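Heat-shock protein cognate (HSC) co-chaperone sgt12 (Aspergillus fumigatus, PDB 3SZ7) acts as an HSC co-chaperone that binds tail-anchored proteins bound for the endoplasmic reticulum and hands them to the GET pathway through get4 and get5. Local coordinates at residues A[31-34]-A[35-38]; A[46-49]-A[50-53]; A[87-91]-A[92-96]; A[121-124]-A[125-128]; A[127-130]-A[131-134]. All coordinates share one frame; numbering follows the deposited sequence.

Contact 1 (A[31-34]-A[35-38]); sequences IDLY and TQAL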
loop_
_atom_site.group_PDB
_atom_site.type_symbol
_atom_site.label_atom_id
_atom_site.label_comp_id
_atom_site.label_asym_id
_atom_site.label_seq_id
_atom_site.Cartn_x
_atom_site.Cartn_y
_atom_site.Cartn_z
ATOM N N ILE A 31 -11.127 6.336 10.145
ATOM C CA ILE A 31 -11.909 5.902 8.993
ATOM C C ILE A 31 -13.218 6.685 8.892
ATOM O O ILE A 31 -13.607 7.112 7.810
ATOM C CB ILE A 31 -12.201 4.396 9.054
ATOM C CG1 ILE A 31 -10.903 3.602 8.856
ATOM C CG2 ILE A 31 -13.235 4.012 8.007
ATOM C CD1 ILE A 31 -11.003 2.158 9.274
ATOM N N ASP A 32 -13.895 6.883 10.019
ATOM C CA ASP A 32 -15.165 7.603 9.987
ATOM C C ASP A 32 -14.988 9.080 9.651
ATOM O O ASP A 32 -15.779 9.642 8.896
ATOM C CB ASP A 32 -15.945 7.451 11.293
ATOM C CG ASP A 32 -17.322 8.090 11.215
ATOM O OD1 ASP A 32 -18.188 7.546 10.499
ATOM O OD2 ASP A 32 -17.538 9.136 11.859
ATOM N N LEU A 33 -13.950 9.701 10.206
ATOM C CA LEU A 33 -13.674 11.115 9.960
ATOM C C LEU A 33 -13.248 11.396 8.517
ATOM O O LEU A 33 -13.654 12.397 7.922
ATOM C CB LEU A 33 -12.609 11.621 10.935
ATOM C CG LEU A 33 -13.081 11.736 12.392
ATOM C CD1 LEU A 33 -11.901 11.783 13.352
ATOM C CD2 LEU A 33 -13.972 12.958 12.560
ATOM N N TYR A 34 -12.427 10.516 7.956
ATOM C CA TYR A 34 -12.010 10.658 6.568
ATOM C C TYR A 34 -13.209 10.459 5.651
ATOM O O TYR A 34 -13.322 11.100 4.604
ATOM C CB TYR A 34 -10.934 9.627 6.224
ATOM C CG TYR A 34 -9.593 9.865 6.881
ATOM C CD1 TYR A 34 -9.101 11.150 7.073
ATOM C CD2 TYR A 34 -8.810 8.795 7.296
ATOM C CE1 TYR A 34 -7.867 11.361 7.667
ATOM C CE2 TYR A 34 -7.577 8.997 7.889
ATOM C CZ TYR A 34 -7.111 10.275 8.073
ATOM O OH TYR A 34 -5.881 10.460 8.659
ATOM N N THR A 35 -14.087 9.540 6.043
ATOM C CA THR A 35 -15.316 9.276 5.302
ATOM C C THR A 35 -16.222 10.507 5.298
ATOM O O THR A 35 -16.859 10.816 4.289
ATOM C CB THR A 35 -16.073 8.071 5.892
ATOM O OG1 THR A 35 -15.267 6.890 5.765
ATOM C CG2 THR A 35 -17.403 7.858 5.174
ATOM N N GLN A 36 -16.282 11.205 6.428
ATOM C CA GLN A 36 -17.034 12.458 6.496
ATOM C C GLN A 36 -16.434 13.513 5.573
ATOM O O GLN A 36 -17.161 14.256 4.920
ATOM C CB GLN A 36 -17.084 12.993 7.927
ATOM C CG GLN A 36 -17.883 12.134 8.885
ATOM C CD GLN A 36 -17.910 12.720 10.279
ATOM O OE1 GLN A 36 -17.687 12.018 11.264
ATOM N NE2 GLN A 36 -18.177 14.017 10.368
ATOM N N ALA A 37 -15.106 13.578 5.523
ATOM C CA ALA A 37 -14.431 14.514 4.632
ATOM C C ALA A 37 -14.755 14.174 3.180
ATOM O O ALA A 37 -14.967 15.060 2.351
ATOM C CB ALA A 37 -12.930 14.491 4.865
ATOM N N LEU A 38 -14.797 12.878 2.885
ATOM C CA LEU A 38 -15.107 12.398 1.542
ATOM C C LEU A 38 -16.570 12.611 1.144
ATOM O O LEU A 38 -16.900 12.630 -0.041
ATOM C CB LEU A 38 -14.716 10.927 1.396
ATOM C CG LEU A 38 -13.209 10.704 1.278
ATOM C CD1 LEU A 38 -12.835 9.259 1.585
ATOM C CD2 LEU A 38 -12.732 11.106 -0.112
#

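Contact 2 (A[46-49]-A[50-53]); sequences IYLS and NRAA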
loop_
_atom_site.group_PDB
_atom_site.type_symbol
_atom_site.label_atom_id
_atom_site.label_comp_id
_atom_site.label_asym_id
_atom_site.label_seq_id
_atom_site.Cartn_x
_atom_site.Cartn_y
_atom_site.Cartn_z
ATOM N N ILE A 46 -6.323 12.913 -1.653
ATOM C CA ILE A 46 -5.673 13.064 -0.355
ATOM C C ILE A 46 -6.483 12.369 0.726
ATOM O O ILE A 46 -5.939 11.595 1.511
ATOM C CB ILE A 46 -5.456 14.542 0.024
ATOM C CG1 ILE A 46 -4.459 15.185 -0.941
ATOM C CG2 ILE A 46 -4.940 14.645 1.449
ATOM C CD1 ILE A 46 -4.203 16.651 -0.660
ATOM N N TYR A 47 -7.786 12.637 0.758
ATOM C CA TYR A 47 -8.664 12.012 1.742
ATOM C C TYR A 47 -8.729 10.504 1.527
ATOM O O TYR A 47 -8.755 9.733 2.488
ATOM C CB TYR A 47 -10.074 12.599 1.679
ATOM C CG TYR A 47 -10.153 14.096 1.863
ATOM C CD1 TYR A 47 -9.100 14.811 2.424
ATOM C CD2 TYR A 47 -11.291 14.796 1.480
ATOM C CE1 TYR A 47 -9.181 16.189 2.592
ATOM C CE2 TYR A 47 -11.380 16.159 1.647
ATOM C CZ TYR A 47 -10.325 16.851 2.199
ATOM O OH TYR A 47 -10.425 18.214 2.357
ATOM N N LEU A 48 -8.759 10.082 0.266
ATOM C CA LEU A 48 -8.760 8.652 -0.047
ATOM C C LEU A 48 -7.501 7.955 0.439
ATOM O O LEU A 48 -7.565 6.865 1.015
ATOM C CB LEU A 48 -8.927 8.412 -1.548
ATOM C CG LEU A 48 -10.338 8.589 -2.110
ATOM C CD1 LEU A 48 -10.301 8.511 -3.623
ATOM C CD2 LEU A 48 -11.256 7.525 -1.529
ATOM N N SER A 49 -6.350 8.574 0.199
ATOM C CA SER A 49 -5.088 7.937 0.556
ATOM C C SER A 49 -4.908 7.907 2.065
ATOM O O SER A 49 -4.317 6.974 2.603
ATOM C CB SER A 49 -3.911 8.623 -0.128
ATOM O OG SER A 49 -4.061 8.545 -1.538
ATOM N N ASN A 50 -5.438 8.918 2.747
ATOM C CA ASN A 50 -5.470 8.895 4.204
ATOM C C ASN A 50 -6.371 7.790 4.756
ATOM O O ASN A 50 -5.983 7.081 5.676
ATOM C CB ASN A 50 -5.860 10.262 4.776
ATOM C CG ASN A 50 -4.712 11.254 4.751
ATOM O OD1 ASN A 50 -3.611 10.939 4.295
ATOM N ND2 ASN A 50 -4.966 12.465 5.230
ATOM N N ARG A 51 -7.565 7.632 4.194
ATOM C CA ARG A 51 -8.447 6.564 4.649
ATOM C C ARG A 51 -7.834 5.195 4.359
ATOM O O ARG A 51 -8.021 4.245 5.121
ATOM C CB ARG A 51 -9.851 6.674 4.040
ATOM C CG ARG A 51 -10.871 5.801 4.765
ATOM C CD ARG A 51 -12.304 6.062 4.322
ATOM N NE ARG A 51 -12.509 5.719 2.919
ATOM C CZ ARG A 51 -13.674 5.821 2.291
ATOM N NH1 ARG A 51 -14.750 6.252 2.946
ATOM N NH2 ARG A 51 -13.766 5.490 1.009
ATOM N N ALA A 52 -7.103 5.099 3.252
ATOM C CA ALA A 52 -6.382 3.868 2.924
ATOM C C ALA A 52 -5.373 3.520 4.012
ATOM O O ALA A 52 -5.215 2.356 4.368
ATOM C CB ALA A 52 -5.687 3.985 1.570
ATOM N N ALA A 53 -4.694 4.531 4.546
ATOM C CA ALA A 53 -3.705 4.297 5.593
ATOM C C ALA A 53 -4.382 3.747 6.840
ATOM O O ALA A 53 -3.834 2.873 7.527
ATOM C CB ALA A 53 -2.952 5.581 5.922
#

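Contact 3 (A[87-91]-A[92-96]); sequences LARFD and MADYK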
loop_
_atom_site.group_PDB
_atom_site.type_symbol
_atom_site.label_atom_id
_atom_site.label_comp_id
_atom_site.label_asym_id
_atom_site.label_seq_id
_atom_site.Cartn_x
_atom_site.Cartn_y
_atom_site.Cartn_z
ATOM N N LEU A 87 1.626 -0.998 -0.652
ATOM C CA LEU A 87 1.615 -1.663 0.648
ATOM C C LEU A 87 0.377 -2.538 0.809
ATOM O O LEU A 87 0.460 -3.656 1.297
ATOM C CB LEU A 87 1.705 -0.642 1.786
ATOM C CG LEU A 87 1.836 -1.222 3.196
ATOM C CD1 LEU A 87 3.030 -2.163 3.286
ATOM C CD2 LEU A 87 1.969 -0.101 4.222
ATOM N N ALA A 88 -0.778 -2.023 0.408
ATOM C CA ALA A 88 -2.004 -2.796 0.521
ATOM C C ALA A 88 -1.919 -4.089 -0.288
ATOM O O ALA A 88 -2.312 -5.157 0.188
ATOM C CB ALA A 88 -3.222 -1.956 0.099
ATOM N N ARG A 89 -1.403 -4.004 -1.508
ATOM C CA ARG A 89 -1.267 -5.205 -2.336
ATOM C C ARG A 89 -0.232 -6.159 -1.748
ATOM O O ARG A 89 -0.414 -7.375 -1.770
ATOM C CB ARG A 89 -0.905 -4.835 -3.772
ATOM C CG ARG A 89 -2.048 -4.150 -4.528
ATOM C CD ARG A 89 -1.667 -3.838 -5.969
ATOM N NE ARG A 89 -2.802 -3.334 -6.743
ATOM C CZ ARG A 89 -2.690 -2.780 -7.946
ATOM N NH1 ARG A 89 -1.493 -2.656 -8.507
ATOM N NH2 ARG A 89 -3.768 -2.343 -8.590
ATOM N N PHE A 90 0.849 -5.599 -1.216
ATOM C CA PHE A 90 1.884 -6.407 -0.585
ATOM C C PHE A 90 1.275 -7.209 0.557
ATOM O O PHE A 90 1.542 -8.405 0.703
ATOM C CB PHE A 90 3.009 -5.501 -0.072
ATOM C CG PHE A 90 4.195 -6.246 0.465
ATOM C CD1 PHE A 90 4.183 -6.767 1.751
ATOM C CD2 PHE A 90 5.324 -6.419 -0.314
ATOM C CE1 PHE A 90 5.280 -7.450 2.240
ATOM C CE2 PHE A 90 6.426 -7.107 0.169
ATOM C CZ PHE A 90 6.403 -7.617 1.451
ATOM N N ASP A 91 0.427 -6.551 1.348
ATOM C CA ASP A 91 -0.200 -7.180 2.508
ATOM C C ASP A 91 -1.277 -8.191 2.103
ATOM O O ASP A 91 -1.721 -9.005 2.918
ATOM C CB ASP A 91 -0.780 -6.117 3.445
ATOM C CG ASP A 91 0.299 -5.306 4.148
ATOM O OD1 ASP A 91 1.448 -5.792 4.251
ATOM O OD2 ASP A 91 -0.004 -4.183 4.609
ATOM N N MET A 92 -1.692 -8.143 0.842
ATOM C CA MET A 92 -2.593 -9.164 0.307
ATOM C C MET A 92 -1.823 -10.270 -0.422
ATOM O O MET A 92 -2.423 -11.138 -1.053
ATOM C CB MET A 92 -3.635 -8.538 -0.630
ATOM C CG MET A 92 -4.604 -7.607 0.067
ATOM S SD MET A 92 -5.946 -7.034 -0.992
ATOM C CE MET A 92 -5.053 -6.034 -2.171
ATOM N N ALA A 93 -0.496 -10.233 -0.332
ATOM C CA ALA A 93 0.362 -11.190 -1.044
ATOM C C ALA A 93 0.195 -11.106 -2.567
ATOM O O ALA A 93 0.457 -12.070 -3.293
ATOM C CB ALA A 93 0.117 -12.629 -0.544
ATOM N N ASP A 94 -0.244 -9.946 -3.042
ATOM C CA ASP A 94 -0.277 -9.665 -4.473
ATOM C C ASP A 94 1.016 -8.950 -4.832
ATOM O O ASP A 94 1.038 -7.738 -5.061
ATOM C CB ASP A 94 -1.488 -8.800 -4.822
ATOM C CG ASP A 94 -1.489 -8.345 -6.272
ATOM O OD1 ASP A 94 -0.751 -8.935 -7.097
ATOM O OD2 ASP A 94 -2.239 -7.402 -6.583
ATOM N N TYR A 95 2.106 -9.704 -4.866
ATOM C CA TYR A 95 3.422 -9.097 -5.029
ATOM C C TYR A 95 3.665 -8.520 -6.429
ATOM O O TYR A 95 4.346 -7.505 -6.581
ATOM C CB TYR A 95 4.505 -10.087 -4.608
ATOM C CG TYR A 95 4.356 -10.489 -3.156
ATOM C CD1 TYR A 95 3.989 -11.778 -2.795
ATOM C CD2 TYR A 95 4.566 -9.560 -2.146
ATOM C CE1 TYR A 95 3.857 -12.129 -1.456
ATOM C CE2 TYR A 95 4.434 -9.899 -0.817
ATOM C CZ TYR A 95 4.078 -11.182 -0.476
ATOM O OH TYR A 95 3.948 -11.509 0.856
ATOM N N LYS A 96 3.101 -9.154 -7.452
ATOM C CA LYS A 96 3.187 -8.593 -8.796
ATOM C C LYS A 96 2.513 -7.221 -8.854
ATOM O O LYS A 96 3.063 -6.266 -9.411
ATOM C CB LYS A 96 2.536 -9.526 -9.813
ATOM C CG LYS A 96 2.594 -8.995 -11.236
ATOM C CD LYS A 96 1.911 -9.942 -12.213
ATOM C CE LYS A 96 1.908 -9.370 -13.623
ATOM N NZ LYS A 96 3.290 -9.128 -14.120
#

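Contact 4 (A[121-124]-A[125-128]); sequences LETT and KRKI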
loop_
_atom_site.group_PDB
_atom_site.type_symbol
_atom_site.label_atom_id
_atom_site.label_comp_id
_atom_site.label_asym_id
_atom_site.label_seq_id
_atom_site.Cartn_x
_atom_site.Cartn_y
_atom_site.Cartn_z
ATOM N N LEU A 121 9.702 -1.336 -3.147
ATOM C CA LEU A 121 9.974 -2.000 -4.420
ATOM C C LEU A 121 11.066 -3.051 -4.256
ATOM O O LEU A 121 10.966 -4.159 -4.789
ATOM C CB LEU A 121 10.370 -0.977 -5.489
ATOM C CG LEU A 121 10.660 -1.540 -6.886
ATOM C CD1 LEU A 121 9.456 -2.322 -7.404
ATOM C CD2 LEU A 121 11.040 -0.429 -7.867
ATOM N N GLU A 122 12.105 -2.708 -3.504
ATOM C CA GLU A 122 13.203 -3.637 -3.276
ATOM C C GLU A 122 12.699 -4.903 -2.586
ATOM O O GLU A 122 13.014 -6.023 -2.999
ATOM C CB GLU A 122 14.286 -2.991 -2.411
ATOM C CG GLU A 122 15.366 -3.976 -1.983
ATOM C CD GLU A 122 16.314 -3.412 -0.939
ATOM O OE1 GLU A 122 16.515 -2.179 -0.907
ATOM O OE2 GLU A 122 16.860 -4.210 -0.150
ATOM N N THR A 123 11.922 -4.718 -1.525
ATOM C CA THR A 123 11.400 -5.842 -0.752
ATOM C C THR A 123 10.440 -6.704 -1.573
ATOM O O THR A 123 10.482 -7.933 -1.490
ATOM C CB THR A 123 10.717 -5.356 0.537
ATOM O OG1 THR A 123 11.709 -4.798 1.407
ATOM C CG2 THR A 123 10.025 -6.505 1.249
ATOM N N THR A 124 9.589 -6.060 -2.370
ATOM C CA THR A 124 8.676 -6.782 -3.254
ATOM C C THR A 124 9.436 -7.603 -4.300
ATOM O O THR A 124 9.123 -8.774 -4.540
ATOM C CB THR A 124 7.718 -5.813 -3.966
ATOM O OG1 THR A 124 6.990 -5.066 -2.986
ATOM C CG2 THR A 124 6.730 -6.581 -4.846
ATOM N N LYS A 125 10.440 -6.999 -4.923
ATOM C CA LYS A 125 11.228 -7.726 -5.914
ATOM C C LYS A 125 11.940 -8.916 -5.278
ATOM O O LYS A 125 12.093 -9.964 -5.902
ATOM C CB LYS A 125 12.268 -6.817 -6.559
ATOM C CG LYS A 125 11.720 -5.794 -7.532
ATOM C CD LYS A 125 12.864 -4.949 -8.084
ATOM C CE LYS A 125 12.374 -3.931 -9.098
ATOM N NZ LYS A 125 13.518 -3.181 -9.678
ATOM N N ARG A 126 12.405 -8.737 -4.048
ATOM C CA ARG A 126 13.125 -9.809 -3.386
ATOM C C ARG A 126 12.183 -10.975 -3.120
ATOM O O ARG A 126 12.584 -12.136 -3.228
ATOM C CB ARG A 126 13.776 -9.315 -2.093
ATOM C CG ARG A 126 14.577 -10.377 -1.363
ATOM C CD ARG A 126 15.367 -9.779 -0.202
ATOM N NE ARG A 126 16.400 -8.865 -0.676
ATOM C CZ ARG A 126 16.402 -7.551 -0.464
ATOM N NH1 ARG A 126 15.428 -6.985 0.238
ATOM N NH2 ARG A 126 17.391 -6.806 -0.944
ATOM N N LYS A 127 10.937 -10.660 -2.772
ATOM C CA LYS A 127 9.923 -11.690 -2.516
ATOM C C LYS A 127 9.611 -12.453 -3.796
ATOM O O LYS A 127 9.442 -13.670 -3.782
ATOM C CB LYS A 127 8.631 -11.067 -1.977
ATOM C CG LYS A 127 8.811 -10.261 -0.697
ATOM C CD LYS A 127 8.679 -11.112 0.553
ATOM C CE LYS A 127 8.987 -10.279 1.798
ATOM N NZ LYS A 127 8.063 -10.558 2.936
ATOM N N ILE A 128 9.527 -11.728 -4.902
ATOM C CA ILE A 128 9.261 -12.351 -6.191
ATOM C C ILE A 128 10.444 -13.221 -6.611
ATOM O O ILE A 128 10.261 -14.324 -7.111
ATOM C CB ILE A 128 8.930 -11.305 -7.266
ATOM C CG1 ILE A 128 7.597 -10.623 -6.928
ATOM C CG2 ILE A 128 8.863 -11.957 -8.632
ATOM C CD1 ILE A 128 7.303 -9.391 -7.771
#

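Contact 5 (A[127-130]-A[131-134]); sequences KIEE and ANRG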
loop_
_atom_site.group_PDB
_atom_site.type_symbol
_atom_site.label_atom_id
_atom_site.label_comp_id
_atom_site.label_asym_id
_atom_site.label_seq_id
_atom_site.Cartn_x
_atom_site.Cartn_y
_atom_site.Cartn_z
ATOM N N LYS A 127 10.937 -10.660 -2.772
ATOM C CA LYS A 127 9.923 -11.690 -2.516
ATOM C C LYS A 127 9.611 -12.453 -3.796
ATOM O O LYS A 127 9.442 -13.670 -3.782
ATOM C CB LYS A 127 8.631 -11.067 -1.977
ATOM C CG LYS A 127 8.811 -10.261 -0.697
ATOM C CD LYS A 127 8.679 -11.112 0.553
ATOM C CE LYS A 127 8.987 -10.279 1.798
ATOM N NZ LYS A 127 8.063 -10.558 2.936
ATOM N N ILE A 128 9.527 -11.728 -4.902
ATOM C CA ILE A 128 9.261 -12.351 -6.191
ATOM C C ILE A 128 10.444 -13.221 -6.611
ATOM O O ILE A 128 10.261 -14.324 -7.111
ATOM C CB ILE A 128 8.930 -11.305 -7.266
ATOM C CG1 ILE A 128 7.597 -10.623 -6.928
ATOM C CG2 ILE A 128 8.863 -11.957 -8.632
ATOM C CD1 ILE A 128 7.303 -9.391 -7.771
ATOM N N GLU A 129 11.661 -12.738 -6.372
ATOM C CA GLU A 129 12.850 -13.520 -6.711
ATOM C C GLU A 129 12.963 -14.770 -5.834
ATOM O O GLU A 129 13.381 -15.822 -6.311
ATOM C CB GLU A 129 14.123 -12.671 -6.626
ATOM C CG GLU A 129 15.407 -13.416 -6.988
ATOM C CD GLU A 129 15.555 -13.722 -8.480
ATOM O OE1 GLU A 129 14.560 -13.622 -9.229
ATOM O OE2 GLU A 129 16.682 -14.063 -8.905
ATOM N N GLU A 130 12.585 -14.651 -4.562
ATOM C CA GLU A 130 12.545 -15.808 -3.668
ATOM C C GLU A 130 11.671 -16.899 -4.278
ATOM O O GLU A 130 12.068 -18.063 -4.335
ATOM C CB GLU A 130 12.014 -15.429 -2.281
ATOM C CG GLU A 130 11.841 -16.626 -1.341
ATOM C CD GLU A 130 11.146 -16.267 -0.033
ATOM O OE1 GLU A 130 10.949 -15.061 0.237
ATOM O OE2 GLU A 130 10.796 -17.194 0.729
ATOM N N ALA A 131 10.485 -16.515 -4.740
ATOM C CA ALA A 131 9.550 -17.477 -5.327
ATOM C C ALA A 131 10.105 -18.086 -6.611
ATOM O O ALA A 131 10.016 -19.292 -6.826
ATOM C CB ALA A 131 8.202 -16.807 -5.599
ATOM N N ASN A 132 10.664 -17.234 -7.465
ATOM C CA ASN A 132 11.194 -17.657 -8.760
ATOM C C ASN A 132 12.338 -18.645 -8.642
ATOM O O ASN A 132 12.476 -19.549 -9.466
ATOM C CB ASN A 132 11.709 -16.447 -9.532
ATOM C CG ASN A 132 10.605 -15.528 -9.997
ATOM O OD1 ASN A 132 9.415 -15.793 -9.800
ATOM N ND2 ASN A 132 10.999 -14.423 -10.612
ATOM N N ARG A 133 13.189 -18.440 -7.639
ATOM C CA ARG A 133 14.391 -19.251 -7.496
ATOM C C ARG A 133 14.149 -20.462 -6.607
ATOM O O ARG A 133 15.011 -21.332 -6.492
ATOM C CB ARG A 133 15.548 -18.405 -6.958
ATOM C CG ARG A 133 15.938 -17.259 -7.886
ATOM C CD ARG A 133 16.602 -17.766 -9.164
ATOM N NE ARG A 133 17.935 -18.305 -8.909
ATOM C CZ ARG A 133 18.717 -18.838 -9.842
ATOM N NH1 ARG A 133 18.301 -18.908 -11.100
ATOM N NH2 ARG A 133 19.916 -19.306 -9.516
ATOM N N GLY A 134 12.967 -20.519 -5.995
ATOM C CA GLY A 134 12.606 -21.618 -5.116
ATOM C C GLY A 134 12.729 -21.234 -3.654
ATOM O O GLY A 134 13.809 -20.876 -3.186
#

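Contact 1 (A[31-34]-A[35-38])
T35 folds its hydroxyl back on the helix turn before it, so that I31 O is gripped twice by one residue. OG1 sits 2.6 Å from I31 O and donates to it, while T35 N makes the ordinary helical bond to the same I31 O at 3.0 Å; the two donors arrive from opposite faces of the carbonyl plane. The threonine rotamer makes this possible: with OG1 beside its own backbone N (chi1 -63°), the hydroxyl lies over the preceding turn. OG1 has a further hydrogen bond to R51 NH1, linking the two antiparallel helices of neighbouring TPR units. Both segments lie on helix 27-40, within the first predicted tetratricopeptide repeat. Y34 is buried; its side chain packs on N50 of helix 45-57 and M22 of helix 9-23, and its OH is bonded to N19. The Y34 carbonyl is crowded by the next turn, with L38 N bonded to Y34 O at 2.9 Å and L38 CG 3.4 Å from that same Y34 O. Q36 lays its CG against D32 O at 3.3 Å, its aliphatic part running on, extended, past the D32 carboxylate.

Contact 2 (A[46-49]-A[50-53])
N50 meets the preceding turn through its own root: CB and CG of N50 both lie 3.5 Å from I46 O, the oxygen that accepts the backbone bond from N50 N at 3.0 Å. Keeping CG beside the backbone N (chi1 -78°) turns the amide back over that turn, where I46 CG2 comes no closer than 4.4 Å to N50 ND2. Around the helix, L48 and R51 are in looser contact, L48 CD2 standing 4.1 Å from R51 NH2 and obliquely to the guanidinium. A52 presses its CB between two carbonyls, 3.4 Å from S49 O and 3.5 Å from L48 O. These residues belong to helix 45-57, the first helix of the second predicted TPR unit, and N50 lies against K15 and N19 of helix 9-23. That grouping is consistent with the carboxylate clamp by which chaperone-binding TPR domains hold the C-terminal tails of their partners. Further out, polar ties fix the first shell. R51, whose chain bends at chi3 (64°), reaches D67 of helix 61-74 through NE in a salt bridge. S49 turns OG back to P45 O, while Y47, pointing away from this turn, packs against A37 and L38 of helix 27-40 and bonds D12 and S11 through OH.

Contact 3 (A[87-91]-A[92-96])
R89 O and F90 O take the two bonds that end helix 79-91: D94 N donates to R89 O at 2.9 Å, and A93 N to F90 O, also at 2.9 Å. Together they form a Schellman motif with A93 as its C-prime residue, in the left-handed region (phi 61°). D94 serves as N-cap of helix 95-109, its OD1 receiving the N-H of G97. The other carboxylate oxygen runs alongside the arginine chain, D94 OD2 lying 3.7 Å from R89 CD and 4.1 Å from R89 NE. It stands well out of the guanidinium plane, so charge alone acts here; R89 NH2 forms a salt bridge with E69 and NH1 a hydrogen bond with G97 O. On the other flank F90 and Y95 make a T-shaped stack, the planes 81° apart and the centroids of F90 and Y95 4.9 Å apart. The edge of Y95 presents CE2 over the middle of the F90 face, and F90 reaches it because CG is anti to the backbone N (chi1 -174°). Since capping bonds use carbonyls and amides that would otherwise lack helical partners, and the rings cover one side, the turn between the paired TPR helices is probably held rigidly.

Contact 4 (A[121-124]-A[125-128])
From L121 to I128 the chain makes regular i to i+4 helical bonds, K125 N to L121 O at 2.9 Å being the straightest (165°). Outside this backbone the strongest side-chain tie is the salt bridge of E122 and R126, which lie side by side. One carboxylate oxygen does all the work: OE2 of E122 takes R126 NH2 at 2.8 Å and R126 NH1 at 3.1 Å. Both nitrogens fork onto it end-on, with the oxygen in the guanidinium plane, while the carboxylate is turned nearly perpendicular to that plane, 83° away, and is met on its anti side. The arginine curls back to do this, its chain bending at chi3 (-66°). On the next flank the extended K125 crosses over L121, K125 CE touching L121 CG at 3.7 Å. K127 folds its CG onto T123 O at 3.0 Å, and I128 CD1 lies alongside T124 CG2 at 4.1 Å. Both threonines turn their hydroxyls back, T123 to R119 O and T124 to G120 O. One flank, with T123, T124 and the K127 chain, packs on F90 of helix 79-91; on another R126 is exposed. There the single bridge, bonded at one oxygen and from the anti side, is probably only a modest stabiliser of the helix.

Contact 5 (A[127-130]-A[131-134])
The carboxylate of E129 has two flat groups of the next turn near it, OE1 towards the amide of N132 and OE2 towards the stem of R133. Its plane is only 11° from that of the guanidinium, yet E129 OE2 stands well out of the latter and 4.4 Å from R133 NE: opposite charges near each other, with no N-H aimed at the oxygen. E129 OE2 touches the aliphatic stem instead, with R133 CG at 3.4 Å. A bend at chi2 (72°) swings the carboxylate round to that stem. Towards N132 it is turned 72°, and E129 OE1 is 3.9 Å from N132 ND2, too far for more than loose contact. N132 CG comes within 3.1 Å of I128 O, and N132 ND2 is 3.8 Å from I128 CG2. Backbone bonds underlie all this: N132 N to I128 O at 3.0 Å and R133 N to E129 O at 2.9 Å. G134 is the first residue to leave the helix, with positive phi and angles at which a CB would collide with the carbonyl of R133. A glycine with positive phi just past the last helical residue is a common way to end a helix, here helix 115-133, which packs on helices 79-91 and 95-109.

Followed from the N terminus, the contacts run along a right-handed stack of helix pairs: contacts 1 to 4 follow in series, none encloses another, and contact 5 begins on the segment where contact 4 ends. Contacts 1 and 2 each close one turn, of helix 27-40 and of helix 45-57; they pack side by side, joining predicted repeats 1 and 2. Contact 3, about 17 Å from contact 2 between centres, is the one that turns a corner, linking helices 79-91 and 95-109 of repeat 3. Helix 115-133 then carries contacts 4 and 5, which share K127 and I128. Contact 4 fastens this helix to contact 3, while contact 5 lies on the far side of the chain's centre from contact 1 and finishes the helical array.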